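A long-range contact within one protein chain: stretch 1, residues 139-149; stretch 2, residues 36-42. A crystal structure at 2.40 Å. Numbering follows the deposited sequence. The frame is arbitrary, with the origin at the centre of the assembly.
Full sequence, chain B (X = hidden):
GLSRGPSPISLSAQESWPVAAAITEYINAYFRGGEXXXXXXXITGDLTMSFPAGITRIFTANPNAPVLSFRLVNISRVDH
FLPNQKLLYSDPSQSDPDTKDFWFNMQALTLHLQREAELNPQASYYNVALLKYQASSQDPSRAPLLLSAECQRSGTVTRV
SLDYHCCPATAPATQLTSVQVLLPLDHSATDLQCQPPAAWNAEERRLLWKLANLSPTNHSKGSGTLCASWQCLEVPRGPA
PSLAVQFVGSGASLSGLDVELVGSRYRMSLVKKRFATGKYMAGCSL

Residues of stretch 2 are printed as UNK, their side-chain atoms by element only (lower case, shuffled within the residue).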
# COMPACT_ATOMS: atom_id res chain seq x y z
N ASP B 139 8.78 15.47 -3.61
CA ASP B 139 10.07 14.90 -3.95
C ASP B 139 9.85 13.57 -4.66
O ASP B 139 9.32 12.64 -4.04
CB ASP B 139 10.89 14.70 -2.68
CG ASP B 139 12.32 14.33 -2.96
OD1 ASP B 139 12.64 13.91 -4.09
OD2 ASP B 139 13.13 14.46 -2.03
N PRO B 140 10.24 13.43 -5.93
CA PRO B 140 10.03 12.15 -6.62
C PRO B 140 10.70 10.99 -5.94
O PRO B 140 10.34 9.84 -6.20
CB PRO B 140 10.60 12.40 -8.02
CG PRO B 140 11.46 13.60 -7.88
CD PRO B 140 10.85 14.43 -6.81
N SER B 141 11.65 11.24 -5.05
CA SER B 141 12.33 10.17 -4.34
C SER B 141 11.38 9.32 -3.52
O SER B 141 11.78 8.25 -3.06
CB SER B 141 13.35 10.76 -3.40
OG SER B 141 12.72 11.54 -2.42
N ARG B 142 10.17 9.79 -3.28
CA ARG B 142 9.19 9.02 -2.55
C ARG B 142 8.39 8.10 -3.46
O ARG B 142 7.66 7.25 -2.96
CB ARG B 142 8.23 9.94 -1.79
CG ARG B 142 8.73 10.68 -0.53
CD ARG B 142 10.23 10.93 -0.43
NE ARG B 142 10.58 11.46 0.89
CZ ARG B 142 11.82 11.59 1.35
NH1 ARG B 142 12.85 11.21 0.61
NH2 ARG B 142 12.03 12.09 2.56
N ALA B 143 8.51 8.24 -4.74
CA ALA B 143 7.71 7.43 -5.64
C ALA B 143 8.52 6.24 -6.12
O ALA B 143 9.63 6.43 -6.63
CB ALA B 143 7.25 8.24 -6.83
N PRO B 144 8.02 5.02 -5.98
CA PRO B 144 8.82 3.86 -6.38
C PRO B 144 9.07 3.78 -7.87
O PRO B 144 10.09 3.23 -8.30
CB PRO B 144 7.98 2.68 -5.89
CG PRO B 144 6.63 3.19 -5.78
CD PRO B 144 6.72 4.63 -5.42
N LEU B 145 8.17 4.29 -8.69
CA LEU B 145 8.29 4.19 -10.13
C LEU B 145 8.25 5.59 -10.71
O LEU B 145 7.27 6.31 -10.55
CB LEU B 145 7.17 3.32 -10.69
CG LEU B 145 7.19 3.04 -12.17
CD1 LEU B 145 8.44 2.31 -12.54
CD2 LEU B 145 5.98 2.26 -12.59
N LEU B 146 9.34 5.99 -11.35
CA LEU B 146 9.44 7.31 -11.94
C LEU B 146 8.90 7.26 -13.35
O LEU B 146 9.24 6.36 -14.12
CB LEU B 146 10.89 7.78 -11.95
CG LEU B 146 11.12 8.79 -10.85
CD1 LEU B 146 11.00 8.11 -9.52
CD2 LEU B 146 12.47 9.45 -11.03
N LEU B 147 8.04 8.22 -13.69
CA LEU B 147 7.41 8.30 -14.99
C LEU B 147 7.75 9.61 -15.68
O LEU B 147 7.74 10.67 -15.05
CB LEU B 147 5.90 8.19 -14.89
CG LEU B 147 5.33 7.04 -14.09
CD1 LEU B 147 3.84 7.06 -14.18
CD2 LEU B 147 5.90 5.74 -14.57
N SER B 148 8.05 9.54 -16.97
CA SER B 148 8.18 10.73 -17.81
C SER B 148 7.45 10.50 -19.12
O SER B 148 7.87 9.67 -19.93
CB SER B 148 9.64 11.07 -18.08
OG SER B 148 9.74 12.20 -18.91
N ALA B 149 6.38 11.25 -19.35
CA ALA B 149 5.59 11.19 -20.56
C ALA B 149 5.81 12.43 -21.42
O ALA B 149 6.03 13.53 -20.91
CB ALA B 149 4.11 11.04 -20.24
N UNK B 36 10.08 20.47 -16.42
CA UNK B 36 10.69 19.94 -15.22
C UNK B 36 10.06 18.64 -14.74
O UNK B 36 10.62 18.01 -13.85
c UNK B 36 10.91 22.38 -14.55
c UNK B 36 10.14 23.48 -14.70
n UNK B 36 12.18 22.75 -14.93
n UNK B 36 10.95 24.49 -15.15
c UNK B 36 10.57 20.99 -14.11
c UNK B 36 12.18 24.03 -15.28
N UNK B 37 8.95 18.22 -15.34
CA UNK B 37 8.25 17.00 -14.95
C UNK B 37 8.14 16.90 -13.43
O UNK B 37 8.58 15.93 -12.81
o UNK B 37 6.90 14.52 -15.39
c UNK B 37 8.94 15.77 -15.53
c UNK B 37 8.13 14.50 -15.34
n UNK B 37 8.81 13.39 -15.13
N UNK B 38 7.55 17.92 -12.82
CA UNK B 38 7.41 17.95 -11.38
C UNK B 38 6.38 16.92 -10.94
O UNK B 38 5.47 16.57 -11.69
n UNK B 38 7.07 24.49 -11.32
c UNK B 38 8.33 24.09 -11.22
c UNK B 38 7.57 21.79 -10.79
c UNK B 38 8.12 20.37 -10.87
n UNK B 38 8.59 22.81 -10.96
c UNK B 38 6.99 19.34 -10.89
n UNK B 38 9.31 24.97 -11.38
N UNK B 39 6.51 16.42 -9.71
CA UNK B 39 5.61 15.38 -9.27
C UNK B 39 5.07 15.64 -7.87
O UNK B 39 5.66 16.36 -7.07
s UNK B 39 7.07 13.54 -7.82
c UNK B 39 6.27 14.00 -9.31
N UNK B 40 3.92 15.04 -7.60
CA UNK B 40 3.29 15.02 -6.29
C UNK B 40 3.01 13.58 -5.89
O UNK B 40 2.51 12.80 -6.70
c UNK B 40 1.99 17.11 -7.12
c UNK B 40 2.55 18.22 -6.26
c UNK B 40 0.60 17.46 -7.62
c UNK B 40 1.98 15.81 -6.32
N UNK B 41 3.29 13.24 -4.64
CA UNK B 41 3.04 11.90 -4.12
C UNK B 41 2.21 11.99 -2.83
O UNK B 41 2.51 12.78 -1.94
c UNK B 41 4.36 11.16 -3.86
c UNK B 41 5.10 10.99 -5.14
c UNK B 41 4.08 9.81 -3.25
N UNK B 42 1.17 11.15 -2.73
CA UNK B 42 0.41 10.96 -1.50
C UNK B 42 0.27 9.47 -1.17
O UNK B 42 -0.32 8.71 -1.94
c UNK B 42 -1.72 11.57 -0.25
c UNK B 42 -3.10 12.18 -0.29
c UNK B 42 -4.08 11.28 -0.99
n UNK B 42 -5.48 11.62 -0.67
c UNK B 42 -0.99 11.59 -1.60
O HOH W 1 5.11 12.94 -17.04

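Position 36 carries six side-chain atoms: a CB followed by a five-membered ring of three carbons and two nitrogens. An imidazole is the one standard side chain with this composition, so the residue is H36. It is exposed and poorly ordered, and its ring lies out of reach of stretch 1.

At position 37 the side chain has four atoms, two carbons in a row with the second carrying one oxygen and one nitrogen. This planar fork is a carboxamide one carbon removed from the backbone, which identifies N37. The nitrogen approaches the backbone of stretch 1, and the bond it makes there suits an amide well: ND2 of N37 donates to O of L147 at 2.9 Å, with a nearly straight N-H...O angle of 166°. The same ND2 lies 3.8 Å from CB of S148, so the amide packs beside the strand as well as bonding to it. Its other arm works through water 1, which donates to OD1 of N37 at 2.9 Å and accepts from N of A149 at 3.1 Å. The backbone of N37 adopts phi/psi of 44/57, a left-handed conformation that asparagine tolerates better than most residues.

Position 38 shows seven side-chain atoms: three carbons, a nitrogen, then a carbon bearing two more nitrogens. The terminal guanidinium makes this R38. Its CA-to-CB bond points away from stretch 1, and the extended, poorly ordered chain makes no contact with it.

Position 39 has just two side-chain atoms, a carbon and a sulfur, and is therefore C39. The side chain is buried and directed toward stretch 1, where SG of C39 comes within 3.5 Å of CA of P140 and 3.7 Å of CB of P140. These are packing distances, with the sulfur set against the start of the 3-10 segment.

At position 40, four carbons forked at the second define L40. Its CA-to-CB bond points away from stretch 1 and its side chain is exposed, as expected for alternation along a strand.

Position 41 returns toward stretch 1 with three carbons, branched at CB into two methyls, and is V41. CG2 of V41 lies 3.9 Å from CB of A143, while CG1 of V41 reaches CB of R142 at 4.4 Å. The R142 side chain starts toward this valine, but its end leads away.

Position 42 bears four carbons in a row ending in nitrogen, the signature of K42; its side chain is out of reach of stretch 1.

The contact is small, burying 276 Å² in total, and combines two kinds of interaction. C39 and V41 supply apolar packing against P140 and A143, residues held in a compact turn by backbone hydrogen bonds from N of R142 to O of D139 (3.1 Å) and from N of A143 to O of P140 (2.8 Å). N37 adds polar anchorage at the strand of stretch 1, through the direct bond to L147 and the water-mediated link to A149.

Stretch 2 (36-42) HNRCLVK
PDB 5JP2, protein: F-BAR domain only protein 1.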